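Local coordinates for AAEL008620-PA odorant-binding protein (Aedes aegypti, PDB 5V13), which binds juvenile hormone in mosquito hemolymph, as a secreted member of the odorant-binding protein family, at residues 80-85 and 111-116; 21-26 and 87-92; 200-205 and 256-261; 166-171 and 261-266. All coordinates share one frame; numbering follows the deposited sequence.

Contact 1: residues 80-85 and 111-116; sequences KRFRPE and PMLAGV
Arg81 and Val116 bring the two backbones to within 5.1 Å, CA to CA. The segments run in nearly opposite directions, with 155° between the end-to-end lines of their touching parts. Strand 81-82 pairs with strand 75-76 in a small antiparallel ribbon, and Lys80 and Arg81 together face Asp76 in a G1 beta bulge. The ribbon lies in the helical PBP/GOBP domain, against the end of helix 99-113 and the extended chain that follows it. Water 1 joins the backbones. It accepts from Phe82 N at 2.9 Å and donates to Leu113 O and to Gly115 O, so one water serves three backbone groups. Val116 CA also makes a CH...O contact of 3.4 Å with Lys80 O.

Leu113, which is buried, carries the apolar packing. Its CD2 sits 4.0 Å above the plane of the Phe82 ring, displaced toward the rim, while its CB packs on CB of Pro84 at 4.2 Å. The Phe82 ring also meets Tyr129, a residue of the hormone pocket, with the two planes nearly parallel. Farther out, Arg81 has CG anti to its backbone N (chi1 -164°), and its chain stays extended through chi2 and bends at chi3. The guanidinium lies across Val116, whose CG2 stands 3.3 Å above the guanidinium plane, and the nearest atom of the group, NH2, is 3.5 Å from that CG2.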
loop_
_atom_site.group_PDB
_atom_site.type_symbol
_atom_site.label_atom_id
_atom_site.label_comp_id
_atom_site.label_asym_id
_atom_site.label_seq_id
_atom_site.Cartn_x
_atom_site.Cartn_y
_atom_site.Cartn_z
ATOM N N LYS B 80 18.359 16.337 29.493
ATOM C CA LYS B 80 18.578 17.669 28.922
ATOM C C LYS B 80 19.617 17.627 27.793
ATOM O O LYS B 80 20.646 18.305 27.819
ATOM C CB LYS B 80 18.963 18.678 30.019
ATOM C CG LYS B 80 17.844 18.926 31.038
ATOM C CD LYS B 80 18.066 20.202 31.866
ATOM C CE LYS B 80 19.195 20.034 32.875
ATOM N NZ LYS B 80 18.835 19.063 33.950
ATOM N N ARG B 81 19.310 16.835 26.763
ATOM C CA ARG B 81 20.308 16.530 25.753
ATOM C C ARG B 81 19.626 16.080 24.468
ATOM O O ARG B 81 18.661 15.316 24.512
ATOM C CB ARG B 81 21.252 15.414 26.249
ATOM C CG ARG B 81 22.542 15.270 25.460
ATOM C CD ARG B 81 23.192 13.900 25.708
ATOM N NE ARG B 81 23.227 13.539 27.126
ATOM C CZ ARG B 81 24.316 13.585 27.891
ATOM N NH1 ARG B 81 25.479 13.973 27.379
ATOM N NH2 ARG B 81 24.243 13.236 29.171
ATOM N N PHE B 82 20.150 16.529 23.333
ATOM C CA PHE B 82 19.847 15.852 22.080
ATOM C C PHE B 82 20.532 14.494 22.042
ATOM O O PHE B 82 21.565 14.271 22.679
ATOM C CB PHE B 82 20.315 16.670 20.883
ATOM C CG PHE B 82 19.355 17.741 20.468
ATOM C CD1 PHE B 82 18.287 17.447 19.649
ATOM C CD2 PHE B 82 19.529 19.047 20.895
ATOM C CE1 PHE B 82 17.407 18.441 19.260
ATOM C CE2 PHE B 82 18.647 20.045 20.508
ATOM C CZ PHE B 82 17.593 19.747 19.690
ATOM N N ARG B 83 19.956 13.589 21.265
ATOM C CA ARG B 83 20.463 12.229 21.123
ATOM C C ARG B 83 21.043 12.107 19.718
ATOM O O ARG B 83 20.344 11.674 18.791
ATOM C CB ARG B 83 19.342 11.207 21.347
ATOM C CG ARG B 83 18.643 11.324 22.705
ATOM C CD ARG B 83 19.562 10.861 23.839
ATOM N NE ARG B 83 19.848 9.425 23.767
ATOM C CZ ARG B 83 19.470 8.531 24.678
ATOM N NH1 ARG B 83 18.797 8.910 25.757
ATOM N NH2 ARG B 83 19.779 7.250 24.518
ATOM N N PRO B 84 22.307 12.487 19.504
ATOM C CA PRO B 84 22.841 12.494 18.130
ATOM C C PRO B 84 22.760 11.138 17.453
ATOM O O PRO B 84 22.543 11.082 16.240
ATOM C CB PRO B 84 24.299 12.934 18.315
ATOM C CG PRO B 84 24.622 12.603 19.769
ATOM C CD PRO B 84 23.336 12.810 20.514
ATOM N N GLU B 85 22.924 10.049 18.206
ATOM C CA GLU B 85 22.913 8.713 17.614
ATOM C C GLU B 85 21.570 8.380 16.980
ATOM O O GLU B 85 21.512 7.534 16.078
ATOM C CB GLU B 85 23.296 7.669 18.677
ATOM C CG GLU B 85 22.176 7.284 19.656
ATOM C CD GLU B 85 21.944 8.296 20.785
ATOM O OE1 GLU B 85 21.078 8.017 21.641
ATOM O OE2 GLU B 85 22.619 9.354 20.828
ATOM N N PRO B 111 29.633 15.813 17.575
ATOM C CA PRO B 111 30.267 17.079 17.980
ATOM C C PRO B 111 29.322 18.270 17.970
ATOM O O PRO B 111 29.398 19.108 18.879
ATOM C CB PRO B 111 31.430 17.245 16.983
ATOM C CG PRO B 111 31.209 16.268 15.910
ATOM C CD PRO B 111 30.373 15.156 16.479
ATOM N N MET B 112 28.407 18.357 16.998
ATOM C CA MET B 112 27.517 19.517 16.935
ATOM C C MET B 112 26.349 19.440 17.918
ATOM O O MET B 112 25.827 20.481 18.327
ATOM C CB MET B 112 26.979 19.685 15.518
ATOM C CG MET B 112 28.020 20.201 14.541
ATOM S SD MET B 112 27.359 20.333 12.879
ATOM C CE MET B 112 28.780 21.016 12.028
ATOM N N LEU B 113 25.913 18.247 18.313
ATOM C CA LEU B 113 24.754 18.128 19.198
ATOM C C LEU B 113 25.107 17.790 20.641
ATOM O O LEU B 113 24.207 17.779 21.490
ATOM C CB LEU B 113 23.781 17.086 18.651
ATOM C CG LEU B 113 23.092 17.516 17.366
ATOM C CD1 LEU B 113 22.367 16.339 16.747
ATOM C CD2 LEU B 113 22.122 18.720 17.621
ATOM N N ALA B 114 26.376 17.531 20.942
ATOM C CA ALA B 114 26.764 17.082 22.272
ATOM C C ALA B 114 26.621 18.194 23.300
ATOM O O ALA B 114 26.748 19.383 22.990
ATOM C CB ALA B 114 28.211 16.590 22.280
ATOM N N GLY B 115 26.372 17.788 24.542
ATOM C CA GLY B 115 26.352 18.718 25.653
ATOM C C GLY B 115 25.032 18.730 26.389
ATOM O O GLY B 115 23.967 18.757 25.769
ATOM N N VAL B 116 25.088 18.708 27.714
ATOM C CA VAL B 116 23.886 18.804 28.533
ATOM C C VAL B 116 23.539 20.277 28.689
ATOM O O VAL B 116 24.410 21.103 28.990
ATOM C CB VAL B 116 24.102 18.123 29.895
ATOM C CG1 VAL B 116 22.878 18.285 30.786
ATOM C CG2 VAL B 116 24.425 16.647 29.691
HETATM O O HOH W 1 22.482 18.322 23.488
#

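Contact 2: residues 21-26 and 87-92; sequences WQPRTP and FVLQAE
Gln90 meets Arg24 because its CG stands anti to the backbone N (chi1 -170°) and the chain then turns at chi2 (79°), bringing CD to the neighbouring backbone. Its amide there pairs with the backbone N-H and C=O of Arg24. Gln90 OE1 accepts from Arg24 N at 2.8 Å, and Gln90 NE2 donates to Arg24 O at 3.1 Å. Both bonds lie on carbonyl lone pairs, and the second is nearly straight, at 169°. A helix side chain thus docks onto the backbone of the loop before helix 26-38 in the mainly helical PBP/GOBP domain. The docked chain leads directly into that helix, which Thr25 precedes as N-cap. Gln90 NE2 also donates to Met143 O.

Leu89, one residue earlier on helix 84-94, supplies the apolar half. Its CD2 lies 3.8 Å from Pro23 CD and 3.9 Å from Trp21 CE3, touching the indole at the edge, near the ring plane. The Trp21 and Leu89 side chains run antiparallel, and Trp21 NE1 bonds to Leu72 O.

Arg24 folds back over its own segment. NE and NH2 both donate to Gln22 O, which lies in the guanidinium plane. With this grip, and a salt bridge from NH1 to Glu205, the group lies flat over Trp21. Trp21 NE1 stands 3.2 Å from the guanidinium plane, over its centre, and Arg24 NH2 lies 3.3 Å above the indole plane, toward the rim.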
loop_
_atom_site.group_PDB
_atom_site.type_symbol
_atom_site.label_atom_id
_atom_site.label_comp_id
_atom_site.label_asym_id
_atom_site.label_seq_id
_atom_site.Cartn_x
_atom_site.Cartn_y
_atom_site.Cartn_z
ATOM N N TRP B 21 14.994 2.741 20.687
ATOM C CA TRP B 21 14.426 3.743 19.789
ATOM C C TRP B 21 14.600 3.333 18.334
ATOM O O TRP B 21 15.717 3.078 17.878
ATOM C CB TRP B 21 15.113 5.084 20.038
ATOM C CG TRP B 21 14.555 6.265 19.274
ATOM C CD1 TRP B 21 13.622 7.175 19.717
ATOM C CD2 TRP B 21 14.950 6.700 17.966
ATOM N NE1 TRP B 21 13.400 8.140 18.742
ATOM C CE2 TRP B 21 14.209 7.873 17.664
ATOM C CE3 TRP B 21 15.852 6.206 17.014
ATOM C CZ2 TRP B 21 14.344 8.549 16.447
ATOM C CZ3 TRP B 21 15.996 6.881 15.815
ATOM C CH2 TRP B 21 15.235 8.039 15.535
ATOM N N GLN B 22 13.483 3.299 17.591
ATOM C CA GLN B 22 13.523 2.929 16.189
ATOM C C GLN B 22 13.405 4.171 15.316
ATOM O O GLN B 22 12.798 5.164 15.730
ATOM C CB GLN B 22 12.381 1.959 15.846
ATOM C CG GLN B 22 12.482 0.613 16.567
ATOM C CD GLN B 22 13.786 -0.068 16.264
ATOM O OE1 GLN B 22 14.091 -0.353 15.102
ATOM N NE2 GLN B 22 14.591 -0.313 17.302
ATOM N N PRO B 23 13.953 4.128 14.099
ATOM C CA PRO B 23 13.767 5.242 13.158
ATOM C C PRO B 23 12.297 5.624 13.042
ATOM O O PRO B 23 11.413 4.760 12.995
ATOM C CB PRO B 23 14.308 4.682 11.831
ATOM C CG PRO B 23 15.302 3.654 12.254
ATOM C CD PRO B 23 14.739 3.032 13.505
ATOM N N ARG B 24 12.040 6.934 13.043
ATOM C CA ARG B 24 10.676 7.437 12.976
ATOM C C ARG B 24 10.056 7.081 11.632
ATOM O O ARG B 24 10.640 7.353 10.579
ATOM C CB ARG B 24 10.669 8.958 13.161
ATOM C CG ARG B 24 11.319 9.460 14.491
ATOM C CD ARG B 24 10.575 8.958 15.738
ATOM N NE ARG B 24 11.011 7.644 16.222
ATOM C CZ ARG B 24 10.623 7.122 17.385
ATOM N NH1 ARG B 24 9.799 7.801 18.176
ATOM N NH2 ARG B 24 11.065 5.933 17.774
ATOM N N THR B 25 8.863 6.498 11.674
ATOM C CA THR B 25 8.069 6.251 10.470
ATOM C C THR B 25 7.410 7.537 9.992
ATOM O O THR B 25 7.368 8.530 10.720
ATOM C CB THR B 25 6.987 5.224 10.769
ATOM O OG1 THR B 25 6.041 5.808 11.673
ATOM C CG2 THR B 25 7.587 3.965 11.368
ATOM N N PRO B 26 6.856 7.542 8.773
ATOM C CA PRO B 26 6.053 8.706 8.348
ATOM C C PRO B 26 4.790 8.889 9.167
ATOM O O PRO B 26 4.281 10.009 9.236
ATOM C CB PRO B 26 5.739 8.406 6.870
ATOM C CG PRO B 26 5.988 6.931 6.701
ATOM C CD PRO B 26 7.089 6.598 7.661
ATOM N N PHE B 87 19.658 10.661 15.322
ATOM C CA PHE B 87 19.758 11.267 13.994
ATOM C C PHE B 87 20.568 10.385 13.043
ATOM O O PHE B 87 20.217 10.255 11.870
ATOM C CB PHE B 87 20.388 12.660 14.088
ATOM C CG PHE B 87 19.505 13.681 14.753
ATOM C CD1 PHE B 87 19.542 13.871 16.132
ATOM C CD2 PHE B 87 18.634 14.457 13.997
ATOM C CE1 PHE B 87 18.719 14.833 16.740
ATOM C CE2 PHE B 87 17.814 15.413 14.595
ATOM C CZ PHE B 87 17.855 15.600 15.968
ATOM N N VAL B 88 21.647 9.770 13.539
ATOM C CA VAL B 88 22.449 8.868 12.712
ATOM C C VAL B 88 21.621 7.667 12.283
ATOM O O VAL B 88 21.646 7.249 11.114
ATOM C CB VAL B 88 23.720 8.428 13.461
ATOM C CG1 VAL B 88 24.391 7.237 12.737
ATOM C CG2 VAL B 88 24.693 9.581 13.562
ATOM N N LEU B 89 20.878 7.082 13.226
ATOM C CA LEU B 89 20.077 5.911 12.895
ATOM C C LEU B 89 18.981 6.271 11.902
ATOM O O LEU B 89 18.673 5.486 10.995
ATOM C CB LEU B 89 19.505 5.289 14.175
ATOM C CG LEU B 89 19.007 3.843 14.073
ATOM C CD1 LEU B 89 20.167 2.830 13.894
ATOM C CD2 LEU B 89 18.120 3.486 15.268
ATOM N N GLN B 90 18.404 7.473 12.032
ATOM C CA GLN B 90 17.408 7.925 11.064
ATOM C C GLN B 90 18.014 8.075 9.675
ATOM O O GLN B 90 17.396 7.684 8.675
ATOM C CB GLN B 90 16.798 9.258 11.503
ATOM C CG GLN B 90 15.570 9.695 10.690
ATOM C CD GLN B 90 14.299 8.971 11.131
ATOM O OE1 GLN B 90 14.210 8.486 12.256
ATOM N NE2 GLN B 90 13.312 8.884 10.234
ATOM N N ALA B 91 19.211 8.656 9.588
ATOM C CA ALA B 91 19.842 8.840 8.287
ATOM C C ALA B 91 20.200 7.503 7.651
ATOM O O ALA B 91 20.031 7.318 6.441
ATOM C CB ALA B 91 21.086 9.712 8.421
ATOM N N GLU B 92 20.683 6.554 8.451
ATOM C CA GLU B 92 21.029 5.245 7.902
ATOM C C GLU B 92 19.815 4.530 7.320
ATOM O O GLU B 92 19.937 3.794 6.332
ATOM C CB GLU B 92 21.695 4.396 8.981
ATOM C CG GLU B 92 23.077 4.901 9.369
ATOM C CD GLU B 92 23.709 4.136 10.533
ATOM O OE1 GLU B 92 24.938 4.270 10.741
ATOM O OE2 GLU B 92 22.980 3.423 11.255
#

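Contact 3: residues 200-205 and 256-261; sequences FRWITE and AVIRDR
Phe200 and Arg261 fit together as a flat plate and a ridge. The aliphatic part of the arginine lies over the ring. Its CG sits over the middle of one ring face, 3.6 Å from the centroid and only 4° off the ring normal, a well-centred CH-pi contact. CG of Arg261 is anti to the backbone N (chi1 177°), and the turn at chi2 (57°) carries CD away from the ring. The guanidinium lies near the backbone of Phe200. Arg261 NH1 donates to Phe200 O at 3.0 Å, in the carbonyl plane and on a lone pair, although the oxygen is tilted from the guanidinium plane. The bond from Arg261 NH2 to the same oxygen is weak.

Phe200 turns its CD2 edge to one face of the Trp202 indole, toward the rim, with the two ring planes steeply inclined. Ile258 is the bump that fills the corner beyond the ends of both rings. Its CG2 branch touches Phe200 CE2 at 4.0 Å, and its CG1 branch touches Trp202 CH2 at 4.1 Å. Val257 CG1 closes the indole edge from near the ring plane, 3.8 Å from Trp202 CZ2.

The polar ends are buried but have partners. Asp217 accepts from Trp202 NE1 and pairs with Arg261 NH1, and Glu213 also binds that NH1. The loop after helix 190-199 is thus packed on helix 251-264 in the second helical domain, an arrangement consistent with the two-domain build of long D7 proteins.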
loop_
_atom_site.group_PDB
_atom_site.type_symbol
_atom_site.label_atom_id
_atom_site.label_comp_id
_atom_site.label_asym_id
_atom_site.label_seq_id
_atom_site.Cartn_x
_atom_site.Cartn_y
_atom_site.Cartn_z
ATOM N N PHE B 200 -3.033 5.699 19.825
ATOM C CA PHE B 200 -3.780 6.837 20.352
ATOM C C PHE B 200 -2.916 7.750 21.224
ATOM O O PHE B 200 -3.378 8.836 21.603
ATOM C CB PHE B 200 -4.984 6.350 21.191
ATOM C CG PHE B 200 -6.122 5.727 20.381
ATOM C CD1 PHE B 200 -6.029 5.571 19.003
ATOM C CD2 PHE B 200 -7.297 5.311 21.023
ATOM C CE1 PHE B 200 -7.082 5.002 18.262
ATOM C CE2 PHE B 200 -8.359 4.735 20.299
ATOM C CZ PHE B 200 -8.252 4.581 18.917
ATOM N N ARG B 201 -1.698 7.321 21.571
ATOM C CA ARG B 201 -0.856 7.982 22.580
ATOM C C ARG B 201 -1.533 8.050 23.950
ATOM O O ARG B 201 -1.221 8.929 24.766
ATOM C CB ARG B 201 -0.410 9.379 22.125
ATOM C CG ARG B 201 0.810 9.386 21.174
ATOM C CD ARG B 201 0.488 8.773 19.788
ATOM N NE ARG B 201 1.587 8.937 18.820
ATOM C CZ ARG B 201 1.569 8.481 17.565
ATOM N NH1 ARG B 201 0.501 7.825 17.093
ATOM N NH2 ARG B 201 2.618 8.688 16.771
ATOM N N TRP B 202 -2.452 7.115 24.227
ATOM C CA TRP B 202 -2.918 6.914 25.600
ATOM C C TRP B 202 -1.833 6.268 26.456
ATOM O O TRP B 202 -1.766 6.507 27.667
ATOM C CB TRP B 202 -4.177 6.042 25.633
ATOM C CG TRP B 202 -5.410 6.669 25.088
ATOM C CD1 TRP B 202 -5.508 7.858 24.438
ATOM C CD2 TRP B 202 -6.744 6.143 25.168
ATOM N NE1 TRP B 202 -6.810 8.099 24.087
ATOM C CE2 TRP B 202 -7.594 7.068 24.532
ATOM C CE3 TRP B 202 -7.298 4.978 25.709
ATOM C CZ2 TRP B 202 -8.968 6.870 24.422
ATOM C CZ3 TRP B 202 -8.675 4.779 25.599
ATOM C CH2 TRP B 202 -9.492 5.724 24.968
ATOM N N ILE B 203 -0.994 5.439 25.845
ATOM C CA ILE B 203 0.224 4.918 26.459
ATOM C C ILE B 203 1.397 5.483 25.674
ATOM O O ILE B 203 1.426 5.383 24.441
ATOM C CB ILE B 203 0.250 3.381 26.466
ATOM C CG1 ILE B 203 -0.811 2.848 27.431
ATOM C CG2 ILE B 203 1.656 2.860 26.849
ATOM C CD1 ILE B 203 -0.892 1.327 27.487
ATOM N N THR B 204 2.346 6.097 26.381
ATOM C CA THR B 204 3.427 6.791 25.705
ATOM C C THR B 204 4.455 5.794 25.201
ATOM O O THR B 204 4.430 4.601 25.533
ATOM C CB THR B 204 4.098 7.794 26.642
ATOM O OG1 THR B 204 4.857 7.078 27.623
ATOM C CG2 THR B 204 3.055 8.649 27.352
ATOM N N GLU B 205 5.382 6.298 24.386
ATOM C CA GLU B 205 6.430 5.429 23.875
ATOM C C GLU B 205 7.227 4.795 25.010
ATOM O O GLU B 205 7.707 3.664 24.869
ATOM C CB GLU B 205 7.348 6.210 22.938
ATOM C CG GLU B 205 8.446 5.363 22.301
ATOM C CD GLU B 205 9.093 6.050 21.108
ATOM O OE1 GLU B 205 8.459 6.985 20.562
ATOM O OE2 GLU B 205 10.227 5.655 20.729
ATOM N N ALA B 256 -17.402 3.776 22.879
ATOM C CA ALA B 256 -17.737 4.991 22.144
ATOM C C ALA B 256 -16.515 5.878 21.946
ATOM O O ALA B 256 -16.292 6.400 20.845
ATOM C CB ALA B 256 -18.842 5.755 22.875
ATOM N N VAL B 257 -15.706 6.057 22.997
ATOM C CA VAL B 257 -14.537 6.922 22.891
ATOM C C VAL B 257 -13.530 6.348 21.904
ATOM O O VAL B 257 -12.994 7.074 21.058
ATOM C CB VAL B 257 -13.893 7.152 24.273
ATOM C CG1 VAL B 257 -12.574 7.908 24.114
ATOM C CG2 VAL B 257 -14.839 7.906 25.209
ATOM N N ILE B 258 -13.251 5.040 22.000
ATOM C CA ILE B 258 -12.306 4.406 21.085
ATOM C C ILE B 258 -12.766 4.570 19.642
ATOM O O ILE B 258 -11.962 4.868 18.748
ATOM C CB ILE B 258 -12.119 2.918 21.456
ATOM C CG1 ILE B 258 -11.381 2.801 22.798
ATOM C CG2 ILE B 258 -11.381 2.158 20.343
ATOM C CD1 ILE B 258 -11.227 1.365 23.310
ATOM N N ARG B 259 -14.062 4.383 19.393
ATOM C CA ARG B 259 -14.595 4.539 18.042
ATOM C C ARG B 259 -14.431 5.969 17.551
ATOM O O ARG B 259 -14.023 6.198 16.408
ATOM C CB ARG B 259 -16.070 4.140 18.004
ATOM C CG ARG B 259 -16.332 2.709 17.544
ATOM C CD ARG B 259 -17.806 2.475 17.144
ATOM N NE ARG B 259 -18.151 3.060 15.845
ATOM C CZ ARG B 259 -17.974 2.457 14.666
ATOM N NH1 ARG B 259 -17.447 1.237 14.604
ATOM N NH2 ARG B 259 -18.319 3.082 13.543
ATOM N N ASP B 260 -14.738 6.940 18.411
ATOM C CA ASP B 260 -14.643 8.349 18.040
ATOM C C ASP B 260 -13.208 8.744 17.710
ATOM O O ASP B 260 -12.955 9.376 16.676
ATOM C CB ASP B 260 -15.192 9.213 19.174
ATOM C CG ASP B 260 -15.332 10.666 18.776
ATOM O OD1 ASP B 260 -16.224 10.955 17.963
ATOM O OD2 ASP B 260 -14.553 11.507 19.264
ATOM N N ARG B 261 -12.252 8.383 18.582
ATOM C CA ARG B 261 -10.848 8.686 18.302
ATOM C C ARG B 261 -10.378 7.949 17.059
ATOM O O ARG B 261 -9.653 8.514 16.230
ATOM C CB ARG B 261 -9.963 8.317 19.510
ATOM C CG ARG B 261 -8.448 8.516 19.304
ATOM C CD ARG B 261 -8.087 9.967 18.912
ATOM N NE ARG B 261 -6.694 10.113 18.491
ATOM C CZ ARG B 261 -5.660 10.190 19.325
ATOM N NH1 ARG B 261 -5.863 10.113 20.631
ATOM N NH2 ARG B 261 -4.418 10.314 18.852
#

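Contact 4: residues 166-171 and 261-266; sequences GQMFVD and RNQKTA
Val170 and Phe169 each give a backbone N-H to a side chain of 261-266. Val170 N donates to Asn262 OD1 at 2.9 Å. The bond is nearly straight, at 168°, though tilted from the amide plane. Phe169 N donates to Thr265 OG1, also at 2.9 Å. Thr265 OG1 lies between its backbone N and carbonyl carbon (chi1 66°), and from there it gives its own proton to Asn262 O at 2.6 Å. The hydroxyl both accepts and donates a bond. Backbone to backbone, Gly166 N donates to Ala266 O from above the carbonyl plane, and Ala266 CA makes a CH...O contact of 3.5 Å with Gln167 O.

The Phe169 and Val170 bonds meet the first turn of helix 169-177, for which Met168 is the N-cap residue. Asn262 and Thr265 supply acceptors to N-H groups at that helix start. From just before the helix, Gln167 NE2 donates to Asp171 OD2 on the anti side of the carboxylate. Asn262 ND2 donates to OD2 of Asp178 of the third subunit.

Van der Waals packing surrounds the bonds. Met168 crosses Asn262 at about a right angle. Its chi1 (-62°) places CG 4.0 Å from Ala266 CB, and the chain is extended beyond it. Val170 CG2 presses on the Asn262 amide, 3.5 Å from CG. Thr265 CB meets the Phe169 ring at its edge, 4.1 Å from CD2.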
loop_
_atom_site.group_PDB
_atom_site.type_symbol
_atom_site.label_atom_id
_atom_site.label_comp_id
_atom_site.label_asym_id
_atom_site.label_seq_id
_atom_site.Cartn_x
_atom_site.Cartn_y
_atom_site.Cartn_z
ATOM N N GLY B 166 -4.810 7.418 5.674
ATOM C CA GLY B 166 -6.186 7.001 5.464
ATOM C C GLY B 166 -6.604 5.721 6.178
ATOM O O GLY B 166 -7.799 5.394 6.178
ATOM N N GLN B 167 -5.669 4.979 6.762
ATOM C CA GLN B 167 -5.989 3.788 7.549
ATOM C C GLN B 167 -6.216 4.159 9.009
ATOM O O GLN B 167 -5.475 4.973 9.572
ATOM C CB GLN B 167 -4.854 2.761 7.466
ATOM C CG GLN B 167 -5.174 1.428 8.178
ATOM C CD GLN B 167 -4.031 0.423 8.073
ATOM O OE1 GLN B 167 -2.896 0.804 7.812
ATOM N NE2 GLN B 167 -4.328 -0.860 8.287
ATOM N N MET B 168 -7.237 3.563 9.624
ATOM C CA MET B 168 -7.492 3.827 11.037
ATOM C C MET B 168 -6.643 2.904 11.899
ATOM O O MET B 168 -6.277 1.805 11.484
ATOM C CB MET B 168 -8.968 3.632 11.386
ATOM C CG MET B 168 -9.896 4.568 10.638
ATOM S SD MET B 168 -11.643 4.327 11.062
ATOM C CE MET B 168 -12.452 4.943 9.595
ATOM N N PHE B 169 -6.365 3.351 13.127
ATOM C CA PHE B 169 -5.452 2.603 13.979
ATOM C C PHE B 169 -6.044 1.280 14.448
ATOM O O PHE B 169 -5.309 0.296 14.587
ATOM C CB PHE B 169 -5.000 3.449 15.174
ATOM C CG PHE B 169 -3.526 3.764 15.130
ATOM C CD1 PHE B 169 -2.596 2.735 15.057
ATOM C CD2 PHE B 169 -3.074 5.071 15.100
ATOM C CE1 PHE B 169 -1.237 3.004 14.969
ATOM C CE2 PHE B 169 -1.721 5.345 15.011
ATOM C CZ PHE B 169 -0.802 4.309 14.942
ATOM N N VAL B 170 -7.349 1.218 14.716
ATOM C CA VAL B 170 -7.886 -0.064 15.176
ATOM C C VAL B 170 -7.704 -1.132 14.099
ATOM O O VAL B 170 -7.249 -2.247 14.386
ATOM C CB VAL B 170 -9.355 0.067 15.609
ATOM C CG1 VAL B 170 -9.952 -1.337 15.857
ATOM C CG2 VAL B 170 -9.439 0.888 16.867
ATOM N N ASP B 171 -8.013 -0.789 12.843
ATOM C CA ASP B 171 -7.816 -1.713 11.724
ATOM C C ASP B 171 -6.365 -2.163 11.624
ATOM O O ASP B 171 -6.082 -3.350 11.407
ATOM C CB ASP B 171 -8.243 -1.052 10.410
ATOM C CG ASP B 171 -8.027 -1.963 9.193
ATOM O OD1 ASP B 171 -8.789 -2.938 9.041
ATOM O OD2 ASP B 171 -7.099 -1.714 8.393
ATOM N N ARG B 261 -12.252 8.383 18.582
ATOM C CA ARG B 261 -10.848 8.686 18.302
ATOM C C ARG B 261 -10.378 7.949 17.059
ATOM O O ARG B 261 -9.653 8.514 16.230
ATOM C CB ARG B 261 -9.963 8.317 19.510
ATOM C CG ARG B 261 -8.448 8.516 19.304
ATOM C CD ARG B 261 -8.087 9.967 18.912
ATOM N NE ARG B 261 -6.694 10.113 18.491
ATOM C CZ ARG B 261 -5.660 10.190 19.325
ATOM N NH1 ARG B 261 -5.863 10.113 20.631
ATOM N NH2 ARG B 261 -4.418 10.314 18.852
ATOM N N ASN B 262 -10.781 6.679 16.920
ATOM C CA ASN B 262 -10.333 5.854 15.804
ATOM C C ASN B 262 -10.584 6.540 14.472
ATOM O O ASN B 262 -9.719 6.519 13.589
ATOM C CB ASN B 262 -11.044 4.502 15.825
ATOM C CG ASN B 262 -10.429 3.513 14.858
ATOM O OD1 ASN B 262 -9.210 3.413 14.744
ATOM N ND2 ASN B 262 -11.274 2.773 14.159
ATOM N N GLN B 263 -11.764 7.146 14.311
ATOM C CA GLN B 263 -12.098 7.802 13.044
ATOM C C GLN B 263 -11.122 8.924 12.741
ATOM O O GLN B 263 -10.776 9.162 11.575
ATOM C CB GLN B 263 -13.523 8.365 13.076
ATOM C CG GLN B 263 -14.558 7.478 13.730
ATOM C CD GLN B 263 -14.717 6.145 13.028
ATOM O OE1 GLN B 263 -14.906 6.096 11.812
ATOM N NE2 GLN B 263 -14.641 5.052 13.796
ATOM N N LYS B 264 -10.676 9.633 13.781
ATOM C CA LYS B 264 -9.729 10.730 13.623
ATOM C C LYS B 264 -8.301 10.267 13.352
ATOM O O LYS B 264 -7.440 11.114 13.076
ATOM C CB LYS B 264 -9.730 11.622 14.871
ATOM C CG LYS B 264 -11.087 12.228 15.233
ATOM C CD LYS B 264 -10.932 13.080 16.500
ATOM C CE LYS B 264 -12.227 13.161 17.289
ATOM N NZ LYS B 264 -13.352 13.640 16.452
ATOM N N THR B 265 -8.007 8.969 13.431
ATOM C CA THR B 265 -6.645 8.525 13.171
ATOM C C THR B 265 -6.390 8.223 11.701
ATOM O O THR B 265 -5.248 7.916 11.346
ATOM C CB THR B 265 -6.300 7.267 13.992
ATOM O OG1 THR B 265 -7.104 6.161 13.550
ATOM C CG2 THR B 265 -6.519 7.519 15.487
ATOM N N ALA B 266 -7.418 8.286 10.848
ATOM C CA ALA B 266 -7.228 7.978 9.429
ATOM C C ALA B 266 -6.384 9.043 8.739
ATOM O O ALA B 266 -5.397 8.723 8.063
ATOM C CB ALA B 266 -8.584 7.831 8.730
HETATM O O HOH W 2 -10.707 0.641 12.219
#

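How the contacts relate
Contacts 1 and 2 share helix 84-94 and lie on the hormone side of the chain. Their centres are 16 Å apart, and Phe87 joins them by packing on Leu113 and Phe82. The bound juvenile hormone is about 6 Å from the side chain of Phe82 and about 8 Å from that of Arg24. Contacts 3 and 4 share helix 251-264 and Arg261, with centres 10 Å apart. Phe200 spans them, touching Thr265 CG2 with its CE1 at 3.8 Å. The two pairs are linked by a salt bridge, Arg24 NH1 to Glu205 OE1 at 2.9 Å, between contacts 2 and 3. Contacts 1 and 4 are the most separated, 35 Å between centres.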